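PDB 3O5Y: sensor protein from Bacillus halodurans, which probably acts as a two-component sensor histidine kinase that uses ATP to phosphorylate a protein histidine, this chain being mainly its GAF domain. Local coordinates for residues 58-61 and 62-65; 114-117 and 118-122; 137-140 and 141-145. All coordinates share one frame; numbering follows the deposited sequence.

Contact 1: residues 58-61 and 62-65; sequences EQSL and YWSA. With ACT (acetate ion), chain C.
S60 is the N-cap residue of helix 61-68 and takes the backbone N-H of W63 on its hydroxyl. W63 N lies 3.0 Å from S60 OG, and the bond is nearly straight at 174°. OG stands anti to the backbone N of S60 (chi1 165°), which points it at W63 N. The same OG is hydrogen-bonded to E85 OE2. The carboxylate of E85 also takes the backbone N-H groups of L61 and Y62, so E85 and S60 together satisfy the helix start. That negative charge would probably be steadied by the helix end.

Two backbone bonds continue the turn. S64 N reaches S60 O at 3.0 Å, and A65 N reaches L61 O at 3.1 Å.

Side-chain packing within the turn is between S60 and W63: S60 OG lies 3.5 Å from W63 CD1, and S60 CB sits at the indole edge, in its plane.

The phenol of Y62 reaches further out. Y62 OH donates to acetate OXT at 2.7 Å, with OXT at the ring edge. Y62 OH is also hydrogen-bonded to S113 OG. The acetate probably comes from the crystallisation liquor and is also bound by S27 and R25.

The helix packs on the antiparallel sheet of the GAF domain. L61 and A65 lie on strands 72-75 and 96-103. Y62 touches strands 25-32, 35-42 and 96-103, while W63 rests on L31 and L36.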
ATOM      1  N   GLU A  58      -6.826 -15.345   1.734  1.00 45.50           N
ATOM      2  CA  GLU A  58      -6.215 -16.421   0.959  1.00 45.93           C
ATOM      3  C   GLU A  58      -5.413 -15.876  -0.234  1.00 45.58           C
ATOM      4  O   GLU A  58      -5.918 -15.084  -1.029  1.00 45.02           O
ATOM      5  CB  GLU A  58      -7.263 -17.440   0.507  1.00 45.90           C
ATOM      6  CG  GLU A  58      -6.685 -18.748  -0.035  1.00 47.90           C
ATOM      7  CD  GLU A  58      -6.077 -19.652   1.041  1.00 50.17           C
ATOM      8  OE1 GLU A  58      -5.200 -20.494   0.718  1.00 52.54           O
ATOM      9  OE2 GLU A  58      -6.468 -19.521   2.214  1.00 51.62           O
ATOM     10  N   GLN A  59      -4.156 -16.298  -0.324  1.00 45.39           N
ATOM     11  CA  GLN A  59      -3.263 -15.932  -1.419  1.00 44.70           C
ATOM     12  C   GLN A  59      -3.035 -14.428  -1.521  1.00 44.01           C
ATOM     13  O   GLN A  59      -2.669 -13.928  -2.593  1.00 44.36           O
ATOM     14  CB  GLN A  59      -3.798 -16.475  -2.746  1.00 45.78           C
ATOM     15  CG  GLN A  59      -3.504 -17.950  -2.968  1.00 46.95           C
ATOM     16  CD  GLN A  59      -4.083 -18.487  -4.274  1.00 50.59           C
ATOM     17  OE1 GLN A  59      -4.210 -17.761  -5.280  1.00 51.10           O
ATOM     18  NE2 GLN A  59      -4.435 -19.771  -4.268  1.00 49.68           N
ATOM     19  N   SER A  60      -3.233 -13.706  -0.416  1.00 42.87           N
ATOM     20  CA  SER A  60      -3.149 -12.243  -0.454  1.00 42.65           C
ATOM     21  C   SER A  60      -1.770 -11.682  -0.084  1.00 41.59           C
ATOM     22  O   SER A  60      -1.270 -11.909   1.025  1.00 41.24           O
ATOM     23  CB  SER A  60      -4.220 -11.613   0.428  1.00 42.70           C
ATOM     24  OG  SER A  60      -3.917 -10.245   0.667  1.00 44.49           O
ATOM     25  N   LEU A  61      -1.168 -10.932  -1.009  1.00 41.34           N
ATOM     26  CA  LEU A  61       0.144 -10.318  -0.755  1.00 40.88           C
ATOM     27  C   LEU A  61       0.014  -9.303   0.386  1.00 40.25           C
ATOM     28  O   LEU A  61       0.855  -9.269   1.292  1.00 39.89           O
ATOM     29  CB  LEU A  61       0.675  -9.612  -2.005  1.00 41.25           C
ATOM     30  CG  LEU A  61       2.188  -9.546  -2.270  1.00 41.77           C
ATOM     31  CD1 LEU A  61       2.529  -8.411  -3.219  1.00 40.82           C
ATOM     32  CD2 LEU A  61       2.975  -9.378  -1.035  1.00 43.70           C
ATOM     33  N   TYR A  62      -1.045  -8.494   0.342  1.00 39.31           N
ATOM     34  CA  TYR A  62      -1.264  -7.473   1.364  1.00 39.44           C
ATOM     35  C   TYR A  62      -1.412  -8.080   2.781  1.00 40.10           C
ATOM     36  O   TYR A  62      -0.798  -7.593   3.732  1.00 40.61           O
ATOM     37  CB  TYR A  62      -2.463  -6.577   1.019  1.00 38.80           C
ATOM     38  CG  TYR A  62      -2.359  -5.778  -0.284  1.00 37.25           C
ATOM     39  CD1 TYR A  62      -3.473  -5.098  -0.795  1.00 34.94           C
ATOM     40  CD2 TYR A  62      -1.172  -5.719  -1.008  1.00 34.43           C
ATOM     41  CE1 TYR A  62      -3.394  -4.363  -1.969  1.00 35.85           C
ATOM     42  CE2 TYR A  62      -1.081  -4.987  -2.191  1.00 34.47           C
ATOM     43  CZ  TYR A  62      -2.189  -4.297  -2.659  1.00 35.45           C
ATOM     44  OH  TYR A  62      -2.107  -3.574  -3.831  1.00 32.19           O
ATOM     45  N   TRP A  63      -2.202  -9.146   2.920  1.00 40.48           N
ATOM     46  CA  TRP A  63      -2.328  -9.818   4.219  1.00 41.10           C
ATOM     47  C   TRP A  63      -1.036 -10.484   4.650  1.00 42.18           C
ATOM     48  O   TRP A  63      -0.749 -10.594   5.846  1.00 43.36           O
ATOM     49  CB  TRP A  63      -3.445 -10.851   4.198  1.00 41.15           C
ATOM     50  CG  TRP A  63      -4.751 -10.267   4.528  1.00 40.16           C
ATOM     51  CD1 TRP A  63      -5.748  -9.982   3.665  1.00 40.75           C
ATOM     52  CD2 TRP A  63      -5.196  -9.843   5.816  1.00 41.44           C
ATOM     53  NE1 TRP A  63      -6.822  -9.441   4.329  1.00 43.16           N
ATOM     54  CE2 TRP A  63      -6.508  -9.338   5.656  1.00 43.04           C
ATOM     55  CE3 TRP A  63      -4.624  -9.863   7.101  1.00 39.57           C
ATOM     56  CZ2 TRP A  63      -7.268  -8.855   6.729  1.00 42.85           C
ATOM     57  CZ3 TRP A  63      -5.368  -9.377   8.161  1.00 41.15           C
ATOM     58  CH2 TRP A  63      -6.684  -8.879   7.967  1.00 42.96           C
ATOM     59  N   SER A  64      -0.245 -10.917   3.677  1.00 42.49           N
ATOM     60  CA  SER A  64       1.021 -11.543   3.979  1.00 43.60           C
ATOM     61  C   SER A  64       1.971 -10.538   4.649  1.00 43.76           C
ATOM     62  O   SER A  64       2.675 -10.881   5.599  1.00 44.65           O
ATOM     63  CB  SER A  64       1.608 -12.128   2.702  1.00 44.02           C
ATOM     64  OG  SER A  64       2.827 -12.764   2.976  1.00 47.03           O
ATOM     65  N   ALA A  65       1.959  -9.294   4.173  1.00 43.47           N
ATOM     66  CA  ALA A  65       2.747  -8.220   4.764  1.00 43.53           C
ATOM     67  C   ALA A  65       2.267  -7.903   6.178  1.00 43.88           C
ATOM     68  O   ALA A  65       3.071  -7.720   7.083  1.00 44.09           O
ATOM     69  CB  ALA A  65       2.675  -6.979   3.895  1.00 43.54           C
TER
HETATM   70  C   ACT C   2      -5.207  -2.514  -5.257  1.00 45.04           C
HETATM   71  O   ACT C   2      -5.378  -3.770  -5.363  1.00 45.44           O
HETATM   72  OXT ACT C   2      -4.280  -2.094  -4.500  1.00 44.20           O
HETATM   73  CH3 ACT C   2      -6.099  -1.585  -6.014  1.00 44.59           C

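Contact 2: residues 114-117 and 118-122; sequences IGRK and QQIDW
R116 lays its guanidinium flat on the indole of W122. The two planes are 7° apart and their centres 3.5 Å apart. R116 CZ stands over the six-membered ring, 3.5 Å from its centroid, which makes this a cation-pi stack. R116 NH2 lies over the same face, 3.4 Å from W122 CZ3. The arginine chain, extended from CG to NE, brings the head over the ring.

The edge of the guanidinium is bound too. R116 NH1 donates to I120 O at 2.7 Å. The carbonyl lies near the guanidinium plane, but the donor sits above the carbonyl plane. A weak bond runs from R116 NH1 to D121 O, and R116 NE is held by H22 O. R116 NH2 donates to a water. Stack and bonds together fix the rotation of the head.

I114 meets the same indole at about a right angle, with I114 CG2 3.8 Å from W122 CZ2. One water joins I114 O to W122 NE1.

The arrangement ties the end of strand 108-116, flanked by strands 25-32 and 96-103, to the loop leading into helix 124-142. W122 packs on L127 and L130 of that helix, and I114 also touches L130.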
ATOM      1  N   ILE A 114       2.717   0.438  -3.104  1.00 38.28           N
ATOM      2  CA  ILE A 114       3.334   1.421  -4.000  1.00 38.29           C
ATOM      3  C   ILE A 114       3.825   0.726  -5.259  1.00 38.55           C
ATOM      4  O   ILE A 114       4.624  -0.222  -5.189  1.00 38.11           O
ATOM      5  CB  ILE A 114       4.486   2.211  -3.329  1.00 38.59           C
ATOM      6  CG1 ILE A 114       4.057   2.748  -1.958  1.00 38.62           C
ATOM      7  CG2 ILE A 114       4.951   3.363  -4.230  1.00 38.54           C
ATOM      8  CD1 ILE A 114       5.057   3.657  -1.333  1.00 38.66           C
ATOM      9  N   GLY A 115       3.307   1.187  -6.395  1.00 38.59           N
ATOM     10  CA  GLY A 115       3.532   0.544  -7.670  1.00 39.48           C
ATOM     11  C   GLY A 115       4.441   1.358  -8.556  1.00 40.07           C
ATOM     12  O   GLY A 115       4.449   2.600  -8.495  1.00 40.43           O
ATOM     13  N   ARG A 116       5.236   0.662  -9.358  1.00 40.05           N
ATOM     14  CA  ARG A 116       5.995   1.322 -10.431  1.00 40.88           C
ATOM     15  C   ARG A 116       5.711   0.627 -11.741  1.00 41.84           C
ATOM     16  O   ARG A 116       5.585  -0.613 -11.790  1.00 41.98           O
ATOM     17  CB  ARG A 116       7.503   1.307 -10.149  1.00 40.47           C
ATOM     18  CG  ARG A 116       7.933   2.204  -9.019  1.00 40.47           C
ATOM     19  CD  ARG A 116       9.395   2.020  -8.668  1.00 42.94           C
ATOM     20  NE  ARG A 116       9.871   3.135  -7.842  1.00 45.06           N
ATOM     21  CZ  ARG A 116      11.071   3.187  -7.275  1.00 47.32           C
ATOM     22  NH1 ARG A 116      11.926   2.174  -7.445  1.00 49.48           N
ATOM     23  NH2 ARG A 116      11.420   4.240  -6.535  1.00 46.97           N
ATOM     24  N   LYS A 117       5.595   1.429 -12.799  1.00 43.36           N
ATOM     25  CA  LYS A 117       5.383   0.912 -14.158  1.00 44.84           C
ATOM     26  C   LYS A 117       6.668   0.350 -14.744  1.00 44.75           C
ATOM     27  O   LYS A 117       6.631  -0.608 -15.498  1.00 46.32           O
ATOM     28  CB  LYS A 117       4.755   1.972 -15.075  1.00 45.67           C
ATOM     29  CG  LYS A 117       3.401   2.399 -14.554  1.00 48.20           C
ATOM     30  CD  LYS A 117       2.656   3.405 -15.432  1.00 53.51           C
ATOM     31  CE  LYS A 117       1.219   3.615 -14.858  1.00 52.94           C
ATOM     32  NZ  LYS A 117       0.275   4.247 -15.840  1.00 55.32           N
ATOM     33  N   GLN A 118       7.797   0.930 -14.377  1.00 44.11           N
ATOM     34  CA  GLN A 118       9.093   0.438 -14.821  1.00 44.71           C
ATOM     35  C   GLN A 118       9.754  -0.288 -13.653  1.00 45.42           C
ATOM     36  O   GLN A 118       9.596   0.103 -12.489  1.00 44.96           O
ATOM     37  CB  GLN A 118       9.979   1.577 -15.311  1.00 43.83           C
ATOM     38  CG  GLN A 118       9.511   2.190 -16.617  1.00 45.18           C
ATOM     39  CD  GLN A 118      10.416   3.309 -17.110  1.00 46.36           C
ATOM     40  OE1 GLN A 118      11.182   3.126 -18.060  1.00 47.72           O
ATOM     41  NE2 GLN A 118      10.343   4.468 -16.460  1.00 45.83           N
ATOM     42  N   GLN A 119      10.463  -1.366 -13.956  1.00 47.38           N
ATOM     43  CA  GLN A 119      11.050  -2.167 -12.907  1.00 47.86           C
ATOM     44  C   GLN A 119      12.386  -1.609 -12.463  1.00 46.26           C
ATOM     45  O   GLN A 119      13.443  -2.099 -12.860  1.00 46.11           O
ATOM     46  CB  GLN A 119      11.179  -3.624 -13.339  1.00 49.95           C
ATOM     47  CG  GLN A 119       9.999  -4.470 -12.924  1.00 54.00           C
ATOM     48  CD  GLN A 119      10.415  -5.770 -12.259  1.00 58.46           C
ATOM     49  OE1 GLN A 119      11.017  -5.776 -11.167  1.00 58.51           O
ATOM     50  NE2 GLN A 119      10.088  -6.885 -12.909  1.00 59.71           N
ATOM     51  N   ILE A 120      12.314  -0.592 -11.610  1.00 45.12           N
ATOM     52  CA  ILE A 120      13.483   0.109 -11.099  1.00 44.13           C
ATOM     53  C   ILE A 120      13.585  -0.221  -9.616  1.00 43.86           C
ATOM     54  O   ILE A 120      12.626  -0.054  -8.878  1.00 44.53           O
ATOM     55  CB  ILE A 120      13.347   1.642 -11.374  1.00 44.33           C
ATOM     56  CG1 ILE A 120      13.421   1.906 -12.888  1.00 44.90           C
ATOM     57  CG2 ILE A 120      14.400   2.450 -10.614  1.00 43.91           C
ATOM     58  CD1 ILE A 120      12.785   3.195 -13.332  1.00 47.00           C
ATOM     59  N   ASP A 121      14.735  -0.720  -9.183  1.00 44.30           N
ATOM     60  CA  ASP A 121      14.930  -1.107  -7.789  1.00 44.60           C
ATOM     61  C   ASP A 121      14.613   0.012  -6.801  1.00 44.68           C
ATOM     62  O   ASP A 121      14.821   1.192  -7.074  1.00 44.03           O
ATOM     63  CB  ASP A 121      16.377  -1.530  -7.543  1.00 45.44           C
ATOM     64  CG  ASP A 121      16.800  -2.720  -8.381  1.00 46.21           C
ATOM     65  OD1 ASP A 121      15.942  -3.538  -8.758  1.00 47.24           O
ATOM     66  OD2 ASP A 121      18.010  -2.839  -8.644  1.00 47.51           O
ATOM     67  N   TRP A 122      14.112  -0.388  -5.642  1.00 45.23           N
ATOM     68  CA  TRP A 122      13.941   0.512  -4.535  1.00 45.09           C
ATOM     69  C   TRP A 122      15.284   0.684  -3.838  1.00 45.74           C
ATOM     70  O   TRP A 122      15.912  -0.295  -3.459  1.00 46.52           O
ATOM     71  CB  TRP A 122      12.889  -0.070  -3.592  1.00 45.09           C
ATOM     72  CG  TRP A 122      11.506   0.165  -4.129  1.00 44.50           C
ATOM     73  CD1 TRP A 122      10.746  -0.700  -4.848  1.00 43.88           C
ATOM     74  CD2 TRP A 122      10.743   1.375  -4.018  1.00 44.22           C
ATOM     75  NE1 TRP A 122       9.545  -0.114  -5.189  1.00 44.16           N
ATOM     76  CE2 TRP A 122       9.518   1.160  -4.686  1.00 44.68           C
ATOM     77  CE3 TRP A 122      10.974   2.617  -3.414  1.00 43.82           C
ATOM     78  CZ2 TRP A 122       8.528   2.137  -4.768  1.00 44.28           C
ATOM     79  CZ3 TRP A 122       9.995   3.587  -3.504  1.00 44.21           C
ATOM     80  CH2 TRP A 122       8.780   3.336  -4.171  1.00 44.89           C
TER
HETATM   81  O   HOH W   1       7.164  -0.649  -6.781  1.00 49.23           O
HETATM   82  O   HOH W   2      13.947   3.884  -5.048  1.00 37.23           O

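Contact 3: residues 137-140 and 141-145; sequences LAVS and IENVE
I141 packs against L137 one turn earlier in helix 124-142. Its side chain can be followed outward from the backbone. I141 CB lies 3.5 Å from L137 O, the carbonyl that also receives the backbone N-H of I141. I141 CG1 comes still nearer, 3.3 Å from L137 O. It is anti to the carbonyl carbon of I141 (chi1 -71°), which turns the longer branch back along the helix toward L137. CD1 completes the branch. I141 CD1 touches L137 CD1 at 3.7 Å and comes within 4.1 Å of L137 CD2, so the isoleucine tip faces both leucine methyls. The two side chains run at a slant to each other. An alanine here would lack both branches beyond CB, and the L137 methyls would probably be left with a gap beside them on the face turned to helix 6-20.

The backbone follows the i to i+4 pattern of an alpha-helix. I141 N donates to L137 O at 2.9 Å, and the same pattern joins E142 N to A138 O and N143 N to V139 O. This is the last turn of helix 124-142 as modelled, which packs beside helix 6-20, as in other GAF domains. L137 rests on I9 and M13 there, and I141 rests on L6.

On another side of the helix, N143 and V139 lie alongside and point the same way. N143 ND2 is 3.5 Å from V139 CG1 and makes a weak bond to V139 O, a carbonyl that thus serves two donors of one residue. The hydroxyl of S140 turns back to H136 O. E142 extends away from the turn, where its carboxylate is hydrogen-bonded to S104 and N106.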
ATOM      1  N   LEU A 137       2.507   7.682  10.080  1.00 39.39           N
ATOM      2  CA  LEU A 137       1.182   7.650   9.484  1.00 41.28           C
ATOM      3  C   LEU A 137       0.252   6.795  10.329  1.00 41.62           C
ATOM      4  O   LEU A 137      -0.903   7.152  10.536  1.00 43.00           O
ATOM      5  CB  LEU A 137       1.273   7.094   8.057  1.00 42.11           C
ATOM      6  CG  LEU A 137       0.307   7.400   6.906  1.00 44.06           C
ATOM      7  CD1 LEU A 137      -0.375   6.139   6.401  1.00 42.33           C
ATOM      8  CD2 LEU A 137      -0.684   8.527   7.213  1.00 45.01           C
ATOM      9  N   ALA A 138       0.771   5.680  10.838  1.00 41.16           N
ATOM     10  CA  ALA A 138      -0.007   4.772  11.673  1.00 41.22           C
ATOM     11  C   ALA A 138      -0.473   5.436  12.967  1.00 41.99           C
ATOM     12  O   ALA A 138      -1.600   5.200  13.404  1.00 41.73           O
ATOM     13  CB  ALA A 138       0.791   3.531  11.986  1.00 41.23           C
ATOM     14  N   VAL A 139       0.396   6.254  13.571  1.00 42.05           N
ATOM     15  CA  VAL A 139       0.026   6.991  14.772  1.00 43.64           C
ATOM     16  C   VAL A 139      -1.103   7.996  14.468  1.00 45.22           C
ATOM     17  O   VAL A 139      -2.112   8.047  15.188  1.00 47.07           O
ATOM     18  CB  VAL A 139       1.225   7.727  15.409  1.00 43.76           C
ATOM     19  CG1 VAL A 139       0.760   8.548  16.620  1.00 43.97           C
ATOM     20  CG2 VAL A 139       2.338   6.745  15.783  1.00 42.52           C
ATOM     21  N   SER A 140      -0.924   8.757  13.390  1.00 63.64           N
ATOM     22  CA  SER A 140      -1.866   9.778  12.949  1.00 66.37           C
ATOM     23  C   SER A 140      -3.235   9.201  12.625  1.00 63.31           C
ATOM     24  O   SER A 140      -4.250   9.819  12.923  1.00 66.47           O
ATOM     25  CB  SER A 140      -1.312  10.497  11.707  1.00 68.83           C
ATOM     26  OG  SER A 140      -0.102  11.194  12.005  1.00 74.46           O
ATOM     27  N   ILE A 141      -3.263   8.027  12.001  1.00 58.93           N
ATOM     28  CA  ILE A 141      -4.530   7.392  11.637  1.00 58.75           C
ATOM     29  C   ILE A 141      -5.236   6.890  12.885  1.00 60.52           C
ATOM     30  O   ILE A 141      -6.452   7.025  13.026  1.00 62.63           O
ATOM     31  CB  ILE A 141      -4.330   6.237  10.623  1.00 55.28           C
ATOM     32  CG1 ILE A 141      -3.934   6.791   9.261  1.00 54.78           C
ATOM     33  CG2 ILE A 141      -5.597   5.389  10.476  1.00 56.02           C
ATOM     34  CD1 ILE A 141      -3.546   5.731   8.256  1.00 51.76           C
ATOM     35  N   GLU A 142      -4.457   6.312  13.791  1.00 61.68           N
ATOM     36  CA  GLU A 142      -4.983   5.742  15.017  1.00 64.92           C
ATOM     37  C   GLU A 142      -5.603   6.841  15.872  1.00 69.53           C
ATOM     38  O   GLU A 142      -6.639   6.632  16.507  1.00 70.87           O
ATOM     39  CB  GLU A 142      -3.862   5.029  15.784  1.00 65.94           C
ATOM     40  CG  GLU A 142      -4.358   4.173  16.932  1.00 70.11           C
ATOM     41  CD  GLU A 142      -3.313   3.198  17.431  1.00 74.10           C
ATOM     42  OE1 GLU A 142      -2.543   3.553  18.340  1.00 77.00           O
ATOM     43  OE2 GLU A 142      -3.291   2.058  16.928  1.00 76.54           O
ATOM     44  N   ASN A 143      -4.968   8.014  15.865  1.00 74.27           N
ATOM     45  CA  ASN A 143      -5.426   9.160  16.647  1.00 81.39           C
ATOM     46  C   ASN A 143      -6.585   9.943  16.021  1.00 85.36           C
ATOM     47  O   ASN A 143      -7.001  10.973  16.547  1.00 92.10           O
ATOM     48  CB  ASN A 143      -4.250  10.077  16.979  1.00 87.05           C
ATOM     49  CG  ASN A 143      -3.531   9.657  18.244  1.00 90.15           C
ATOM     50  OD1 ASN A 143      -4.135   9.580  19.316  1.00 93.48           O
ATOM     51  ND2 ASN A 143      -2.234   9.387  18.130  1.00 91.20           N
ATOM     52  N   VAL A 144      -7.106   9.449  14.904  1.00 83.62           N
ATOM     53  CA  VAL A 144      -8.363   9.952  14.363  1.00 89.33           C
ATOM     54  C   VAL A 144      -9.531   9.245  15.054  1.00 89.67           C
ATOM     55  O   VAL A 144     -10.496   9.896  15.469  1.00 95.83           O
ATOM     56  CB  VAL A 144      -8.425   9.802  12.819  1.00 89.28           C
ATOM     57  CG1 VAL A 144      -9.871   9.807  12.311  1.00 94.89           C
ATOM     58  CG2 VAL A 144      -7.621  10.907  12.156  1.00 93.03           C
ATOM     59  N   GLU A 145      -9.424   7.920  15.196  1.00 85.20           N
ATOM     60  CA  GLU A 145     -10.475   7.094  15.813  1.00 86.48           C
ATOM     61  C   GLU A 145     -10.160   6.702  17.263  1.00 85.51           C
ATOM     62  O   GLU A 145      -9.972   7.557  18.135  1.00 88.01           O
ATOM     63  CB  GLU A 145     -10.712   5.833  14.971  1.00 85.34           C
TER

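The three contacts follow one another along the chain, from contact 1 to contact 3, without overlapping. Contact 1 starts helix 61-68, which packs on the antiparallel sheet. Contact 2 closes strand 108-116 of that sheet and leads into helix 124-142. The centres of contacts 1 and 2 are about 19 Å apart, those of 1 and 3 about 23 Å, and those of 2 and 3 about 28 Å. None touches another. Helix 124-142 runs from the loop of contact 2 to contact 3, beside helix 6-20. These two helices carry the chain ends, and in the whole kinase the segment after E145 probably leads on toward the catalytic part.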